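Long-range contact in GH127 beta-L-arabinofuranoside (Geobacillus stearothermophilus, PDB 4QK0), which probably hydrolyses terminal beta-L-arabinofuranosyl linkages as a retaining-type glycoside hydrolase of family GH127: residues Q21-V29 against L364-D375. Numbering follows the deposited sequence.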
# COMPACT_ATOMS: atom_id res chain seq x y z
N GLN A 21 -38.24 -0.29 -12.03
CA GLN A 21 -38.13 0.27 -10.69
C GLN A 21 -36.69 0.69 -10.44
O GLN A 21 -36.42 1.81 -10.01
CB GLN A 21 -38.48 -0.79 -9.65
CG GLN A 21 -39.95 -1.17 -9.60
CD GLN A 21 -40.85 0.03 -9.40
OE1 GLN A 21 -41.34 0.59 -10.37
NE2 GLN A 21 -41.05 0.46 -8.14
N PHE A 22 -35.78 -0.20 -10.76
CA PHE A 22 -34.39 -0.02 -10.42
C PHE A 22 -33.77 1.23 -11.05
O PHE A 22 -33.31 2.11 -10.31
CB PHE A 22 -33.62 -1.31 -10.80
CG PHE A 22 -32.23 -1.36 -10.28
CD1 PHE A 22 -31.99 -1.74 -8.96
CD2 PHE A 22 -31.17 -0.95 -11.07
CE1 PHE A 22 -30.69 -1.76 -8.48
CE2 PHE A 22 -29.88 -0.97 -10.58
CZ PHE A 22 -29.64 -1.37 -9.28
N TRP A 23 -33.72 1.33 -12.39
CA TRP A 23 -33.10 2.51 -13.02
C TRP A 23 -33.96 3.75 -12.93
O TRP A 23 -33.45 4.86 -12.83
CB TRP A 23 -32.69 2.24 -14.45
CG TRP A 23 -31.61 1.25 -14.49
CD1 TRP A 23 -31.70 -0.05 -14.89
CD2 TRP A 23 -30.26 1.45 -14.08
NE1 TRP A 23 -30.51 -0.66 -14.76
CE2 TRP A 23 -29.59 0.23 -14.29
CE3 TRP A 23 -29.57 2.53 -13.56
CZ2 TRP A 23 -28.24 0.05 -13.97
CZ3 TRP A 23 -28.21 2.37 -13.26
CH2 TRP A 23 -27.57 1.14 -13.45
N LYS A 24 -35.26 3.57 -12.89
CA LYS A 24 -36.15 4.72 -12.80
C LYS A 24 -35.91 5.47 -11.51
O LYS A 24 -35.82 6.72 -11.51
CB LYS A 24 -37.62 4.30 -12.87
CG LYS A 24 -38.56 5.47 -13.20
CD LYS A 24 -40.01 5.02 -13.37
CE LYS A 24 -40.67 4.76 -12.01
NZ LYS A 24 -40.95 6.03 -11.25
N ARG A 25 -35.77 4.74 -10.42
CA ARG A 25 -35.42 5.37 -9.14
C ARG A 25 -34.12 6.20 -9.24
O ARG A 25 -34.05 7.34 -8.75
CB ARG A 25 -35.35 4.32 -8.02
CG ARG A 25 -35.44 4.91 -6.60
CD ARG A 25 -34.92 3.93 -5.56
NE ARG A 25 -33.49 3.75 -5.70
CZ ARG A 25 -32.57 4.57 -5.22
NH1 ARG A 25 -32.90 5.68 -4.56
NH2 ARG A 25 -31.29 4.26 -5.37
N TYR A 26 -33.10 5.67 -9.92
CA TYR A 26 -31.82 6.40 -10.04
C TYR A 26 -31.94 7.65 -10.88
O TYR A 26 -31.36 8.72 -10.58
CB TYR A 26 -30.72 5.49 -10.62
CG TYR A 26 -30.04 4.57 -9.61
CD1 TYR A 26 -29.16 5.09 -8.67
CD2 TYR A 26 -30.21 3.22 -9.64
CE1 TYR A 26 -28.52 4.29 -7.74
CE2 TYR A 26 -29.55 2.39 -8.73
CZ TYR A 26 -28.70 2.98 -7.77
OH TYR A 26 -28.06 2.20 -6.85
N ILE A 27 -32.71 7.55 -11.95
CA ILE A 27 -32.96 8.73 -12.80
C ILE A 27 -33.69 9.81 -12.04
O ILE A 27 -33.34 10.97 -12.14
CB ILE A 27 -33.73 8.34 -14.08
CG1 ILE A 27 -32.81 7.44 -14.91
CG2 ILE A 27 -34.11 9.56 -14.89
CD1 ILE A 27 -33.24 7.26 -16.33
N ASP A 28 -34.67 9.42 -11.26
CA ASP A 28 -35.38 10.38 -10.42
C ASP A 28 -34.47 11.06 -9.45
O ASP A 28 -34.59 12.27 -9.23
CB ASP A 28 -36.54 9.71 -9.67
CG ASP A 28 -37.68 9.26 -10.64
OD1 ASP A 28 -37.75 9.80 -11.78
OD2 ASP A 28 -38.51 8.38 -10.27
N VAL A 29 -33.55 10.29 -8.86
CA VAL A 29 -32.55 10.87 -7.96
C VAL A 29 -31.66 11.84 -8.70
O VAL A 29 -31.35 12.94 -8.20
CB VAL A 29 -31.72 9.78 -7.27
CG1 VAL A 29 -30.47 10.36 -6.66
CG2 VAL A 29 -32.56 9.10 -6.19
N LEU A 364 -22.18 -1.48 -14.64
CA LEU A 364 -23.40 -0.77 -14.39
C LEU A 364 -24.07 -1.10 -13.07
O LEU A 364 -24.65 -0.19 -12.43
CB LEU A 364 -24.41 -1.03 -15.51
CG LEU A 364 -24.25 -0.21 -16.80
CD1 LEU A 364 -25.28 -0.72 -17.83
CD2 LEU A 364 -24.46 1.28 -16.59
N TYR A 365 -24.06 -2.36 -12.69
CA TYR A 365 -24.77 -2.80 -11.50
C TYR A 365 -23.84 -2.90 -10.26
O TYR A 365 -24.28 -3.39 -9.18
CB TYR A 365 -25.52 -4.14 -11.73
CG TYR A 365 -26.73 -4.04 -12.67
CD1 TYR A 365 -26.56 -4.10 -14.03
CD2 TYR A 365 -28.01 -3.80 -12.20
CE1 TYR A 365 -27.63 -3.99 -14.90
CE2 TYR A 365 -29.10 -3.70 -13.05
CZ TYR A 365 -28.90 -3.78 -14.42
OH TYR A 365 -29.93 -3.67 -15.34
N ASN A 366 -22.59 -2.47 -10.40
CA ASN A 366 -21.60 -2.64 -9.31
C ASN A 366 -20.75 -1.44 -9.17
O ASN A 366 -21.13 -0.51 -8.49
CB ASN A 366 -20.79 -3.90 -9.52
CG ASN A 366 -21.68 -5.15 -9.52
OD1 ASN A 366 -22.05 -5.67 -8.46
ND2 ASN A 366 -21.98 -5.68 -10.71
N GLY A 367 -19.65 -1.35 -9.88
CA GLY A 367 -18.68 -0.29 -9.62
C GLY A 367 -18.92 1.11 -10.11
O GLY A 367 -18.03 1.97 -9.98
N THR A 368 -20.06 1.34 -10.76
CA THR A 368 -20.41 2.71 -11.16
C THR A 368 -21.33 3.24 -10.05
O THR A 368 -21.01 4.21 -9.42
CB THR A 368 -21.18 2.81 -12.51
OG1 THR A 368 -22.28 1.90 -12.51
CG2 THR A 368 -20.26 2.49 -13.67
N ILE A 369 -22.50 2.63 -9.90
CA ILE A 369 -23.46 3.11 -8.98
C ILE A 369 -22.96 2.99 -7.51
O ILE A 369 -23.51 3.64 -6.63
CB ILE A 369 -24.83 2.42 -9.17
CG1 ILE A 369 -24.70 0.96 -9.31
CG2 ILE A 369 -25.53 2.95 -10.42
CD1 ILE A 369 -26.03 0.22 -9.19
N SER A 370 -21.96 2.16 -7.26
CA SER A 370 -21.30 2.14 -5.94
C SER A 370 -20.75 3.50 -5.58
O SER A 370 -20.60 3.80 -4.40
CB SER A 370 -20.17 1.13 -5.91
OG SER A 370 -19.11 1.48 -6.81
N GLY A 371 -20.51 4.32 -6.59
CA GLY A 371 -20.03 5.66 -6.43
C GLY A 371 -20.97 6.71 -5.83
O GLY A 371 -20.57 7.87 -5.66
N MSE A 372 -22.20 6.33 -5.55
CA MSE A 372 -23.14 7.24 -4.94
C MSE A 372 -23.92 6.55 -3.86
O MSE A 372 -24.13 5.35 -3.88
CB MSE A 372 -24.11 7.93 -5.94
CG MSE A 372 -24.99 6.95 -6.72
SE MSE A 372 -26.45 7.88 -7.72
CE MSE A 372 -25.77 9.71 -7.63
N ASP A 373 -24.33 7.37 -2.88
CA ASP A 373 -25.33 6.96 -1.88
C ASP A 373 -26.63 6.75 -2.62
O ASP A 373 -26.89 7.42 -3.66
CB ASP A 373 -25.57 8.07 -0.80
CG ASP A 373 -24.53 8.06 0.38
OD1 ASP A 373 -23.71 7.11 0.55
OD2 ASP A 373 -24.58 9.04 1.18
N LEU A 374 -27.47 5.91 -2.05
CA LEU A 374 -28.71 5.56 -2.69
C LEU A 374 -29.57 6.79 -2.99
O LEU A 374 -30.29 6.77 -3.97
CB LEU A 374 -29.47 4.59 -1.85
CG LEU A 374 -28.81 3.21 -1.74
CD1 LEU A 374 -29.45 2.47 -0.58
CD2 LEU A 374 -28.95 2.39 -3.04
N ASP A 375 -29.48 7.84 -2.16
CA ASP A 375 -30.28 9.09 -2.33
C ASP A 375 -29.57 10.15 -3.13
O ASP A 375 -30.03 11.30 -3.21
CB ASP A 375 -30.74 9.67 -0.95
CG ASP A 375 -29.58 10.15 -0.06
OD1 ASP A 375 -28.41 10.23 -0.51
OD2 ASP A 375 -29.83 10.46 1.13
O HOH W 1 -26.17 3.45 -5.52
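Trp23 and Tyr365 meet through both ring and polar atom where the first turn of helix 22-42 approaches Leu364 and Tyr365 of helix 354-365 in the catalytic domain. The six-membered ring of Trp23 turns its edge to one face of Tyr365 in a T-shaped pair, planes at 69°. With CG anti to its carbonyl carbon (chi1 -66°), the indole swings NE1 onto the hydroxyl of the same tyrosine: NE1 donates to Tyr365 OH over 3.1 Å, almost straight and in the indole plane. Phe22 completes the aromatic cluster; its ring lies nearly parallel to that of Tyr365 but slid so far that they barely overlap. Ile369, in the 3-10 segment, packs against Trp23, Phe22 and Tyr26. Its CG2 sits over one face of Tyr26, a CH-pi contact 4.3 Å from the centroid, and also reaches Trp23 CZ3 at 3.9 Å, while CD1 touches the edge of Phe22. Selenium of the selenomethionine Met372 lies at the edge of Tyr26, and a water ties Tyr26 OH to Ile369 O. Replacing Trp23 by alanine is likely to leave Tyr365 OH without its indole donor and to open a gap beside Ile369 CG2.

Packing thins toward the more exposed end, where Val29 CG1 merely rests on Asp375 O at 3.6 Å; Asp375 points its CB away from the helix, and its OD1 accepts from Lys377 N. Bent at chi3 (68°), Arg25 brings NH1 and NH2 end-on to one oxygen, Leu374 O, at 2.9 and 3.0 Å, with that oxygen in the guanidinium plane. Thus the packed end combines ring and aliphatic contacts with an indole-hydroxyl bond and a water bridge, whereas at Leu374 two N-H donors converging on one carbonyl oxygen tie the helix to the loop's backbone rather than to a side chain.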